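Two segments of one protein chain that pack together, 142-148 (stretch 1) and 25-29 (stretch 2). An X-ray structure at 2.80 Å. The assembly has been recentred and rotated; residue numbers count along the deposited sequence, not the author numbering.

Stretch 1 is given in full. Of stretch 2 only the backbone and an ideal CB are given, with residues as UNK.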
# COMPACT_ATOMS: atom_id res chain seq x y z
N ARG A 142 -4.46 -22.56 -7.94
CA ARG A 142 -3.56 -22.67 -9.08
C ARG A 142 -3.02 -21.30 -9.44
O ARG A 142 -1.81 -21.07 -9.42
CB ARG A 142 -4.29 -23.25 -10.29
CG ARG A 142 -3.35 -23.91 -11.27
CD ARG A 142 -3.96 -24.07 -12.64
NE ARG A 142 -4.11 -22.79 -13.33
CZ ARG A 142 -5.27 -22.15 -13.48
NH1 ARG A 142 -6.39 -22.67 -12.99
NH2 ARG A 142 -5.31 -21.00 -14.14
N ASP A 143 -3.93 -20.39 -9.77
CA ASP A 143 -3.59 -19.01 -10.17
C ASP A 143 -2.74 -18.30 -9.13
O ASP A 143 -1.85 -17.51 -9.46
CB ASP A 143 -4.87 -18.21 -10.39
CG ASP A 143 -5.74 -18.80 -11.47
OD1 ASP A 143 -5.91 -20.03 -11.48
OD2 ASP A 143 -6.24 -18.03 -12.32
N LEU A 144 -3.04 -18.57 -7.86
CA LEU A 144 -2.30 -17.97 -6.76
C LEU A 144 -0.82 -18.32 -6.86
O LEU A 144 0.05 -17.47 -6.64
CB LEU A 144 -2.84 -18.49 -5.43
CG LEU A 144 -3.68 -17.54 -4.59
CD1 LEU A 144 -4.28 -18.29 -3.43
CD2 LEU A 144 -2.81 -16.39 -4.11
N SER A 145 -0.53 -19.58 -7.17
CA SER A 145 0.84 -20.04 -7.29
C SER A 145 1.51 -19.51 -8.56
O SER A 145 2.69 -19.18 -8.56
CB SER A 145 0.88 -21.57 -7.26
OG SER A 145 2.23 -22.05 -7.11
N ILE A 146 0.74 -19.43 -9.64
CA ILE A 146 1.26 -18.93 -10.91
C ILE A 146 1.95 -17.58 -10.74
O ILE A 146 3.15 -17.44 -10.99
CB ILE A 146 0.12 -18.75 -11.94
CG1 ILE A 146 -0.41 -20.12 -12.36
CG2 ILE A 146 0.61 -17.95 -13.14
CD1 ILE A 146 -1.71 -20.04 -13.11
N ILE A 147 1.17 -16.58 -10.32
CA ILE A 147 1.68 -15.23 -10.10
C ILE A 147 2.98 -15.24 -9.31
O ILE A 147 3.98 -14.66 -9.73
CB ILE A 147 0.60 -14.35 -9.41
CG1 ILE A 147 -0.66 -14.31 -10.30
CG2 ILE A 147 1.10 -12.93 -9.22
CD1 ILE A 147 -1.80 -13.50 -9.74
N VAL A 148 2.99 -15.92 -8.17
CA VAL A 148 4.20 -15.98 -7.37
C VAL A 148 5.38 -16.43 -8.22
O VAL A 148 6.37 -15.71 -8.37
CB VAL A 148 4.07 -16.98 -6.22
CG1 VAL A 148 5.18 -16.74 -5.23
CG2 VAL A 148 2.71 -16.85 -5.57
N UNK A 25 -3.22 -2.55 -8.56
CA UNK A 25 -4.05 -3.75 -8.48
C UNK A 25 -3.59 -4.88 -9.43
O UNK A 25 -3.63 -4.75 -10.65
CB UNK A 25 -5.50 -3.38 -8.79
N UNK A 26 -3.18 -5.99 -8.83
CA UNK A 26 -2.69 -7.16 -9.55
C UNK A 26 -3.71 -8.30 -9.51
O UNK A 26 -4.36 -8.54 -8.49
CB UNK A 26 -1.36 -7.62 -8.96
N UNK A 27 -3.82 -9.02 -10.62
CA UNK A 27 -4.76 -10.13 -10.66
C UNK A 27 -4.73 -10.94 -11.94
O UNK A 27 -4.17 -10.52 -12.95
CB UNK A 27 -6.18 -9.60 -10.44
N UNK A 28 -5.34 -12.11 -11.89
CA UNK A 28 -5.40 -12.98 -13.05
C UNK A 28 -6.59 -12.53 -13.89
O UNK A 28 -7.58 -12.05 -13.35
CB UNK A 28 -5.52 -14.45 -12.65
N UNK A 29 -6.51 -12.67 -15.22
CA UNK A 29 -7.60 -12.28 -16.11
C UNK A 29 -8.97 -12.71 -15.61
O UNK A 29 -9.15 -13.87 -15.23
CB UNK A 29 -7.36 -12.87 -17.50

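Stretch 1 is a run of helix that presents one face to the other segment: Asp143, Ile146 and Ile147 all point their CA-to-CB bonds toward it, while Leu144 and Ser145 point away. The three are spaced i, i+3 and i+4, the ordinary rule for a helical stripe. What the stripe offers is mixed, a carboxylate at one end and two branched aliphatic side chains beyond it.

Position 25 lies out of reach. Its backbone angles are those of a strand, and its ideal CB finds nothing of the helix within 5.5 Å, so this contact sets no preference; any residue comfortable in a strand would do. It is Ile25, and it takes no part.

At position 26 the CA-to-CB bond points toward the helix, but the ideal CB again has nothing within 5.5 Å. The gap leaves room for an apolar side chain, short for a loose contact or longer for a closer one, and the nearest helical neighbour is the aliphatic Ile147. Valine, isoleucine or leucine would all be reasonable, with the beta-branched pair favoured by the extended backbone. The deposited residue is Val26, with chi1 in the t well. It sends CG1 to 4.4 Å from CG2 of Ile147, a loose apolar contact.

Position 27 has a very extended backbone, phi -176° and psi 165°, and its ideal CB would point away from the helix. The helix therefore gives no reason to place a side chain here. It sets no limit on size either, but a phi of -176° is most easily held by glycine. The residue is Gly27; lacking a side chain, it meets the helix through its backbone, its C atom lying 4.5 Å from CD1 of Ile147.

Position 28 is where the contact is decided. Its CA lies 6.9 Å from that of Asp143, the nearest CA pairing of the two segments, and its CB points toward the helix. The ideal CB sits 3.7 Å from Asp143 OD2 and 4.8 Å from Ile147 CD1, so two answers suggest themselves. A short donor such as serine, threonine or asparagine could address the carboxylate, whereas a long, flexible apolar chain could pass it and reach the isoleucines. The deposited residue is Met28, present as selenomethionine, and it follows the second course. With chi1 t, chi2 p and chi3 at 91°, the chain bends so that its terminal CE comes to 3.3 Å from CG1 of Ile147 and 3.5 Å from CG2 of Ile146. Nearer its base, Met28 CG lies 3.1 Å from OD2 of Asp143, a close contact that is not a hydrogen bond. The other oxygen, OD1, lies 2.9 Å from NH2 of Arg142, a salt bridge of charges alone, since no N-H points at it.

Position 29 turns its CB sideways and has no helical atom within 5.5 Å of it. A phi of -44° suits proline, though other residues could adopt it; Pro29 is found, and it makes no contact.

The rule is economical: one long side chain reaches all three residues of the stripe, and a valine touches Ile147 separately.

Stretch 2, residues 25-29: IVGMP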
# COMPACT_ATOMS: atom_id res chain seq x y z
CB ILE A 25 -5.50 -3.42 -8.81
CG1 ILE A 25 -5.98 -2.33 -7.86
CG2 ILE A 25 -6.36 -4.69 -8.75
CD1 ILE A 25 -7.47 -2.03 -7.93
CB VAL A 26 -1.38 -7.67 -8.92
CG1 VAL A 26 -1.18 -9.15 -9.20
CG2 VAL A 26 -0.22 -6.85 -9.44
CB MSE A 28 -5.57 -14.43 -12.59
CG MSE A 28 -4.96 -15.44 -13.53
SE MSE A 28 -3.07 -15.10 -13.84
CE MSE A 28 -2.35 -16.19 -12.42
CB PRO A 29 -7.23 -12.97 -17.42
CG PRO A 29 -5.72 -12.88 -17.41
CD PRO A 29 -5.37 -13.23 -15.98
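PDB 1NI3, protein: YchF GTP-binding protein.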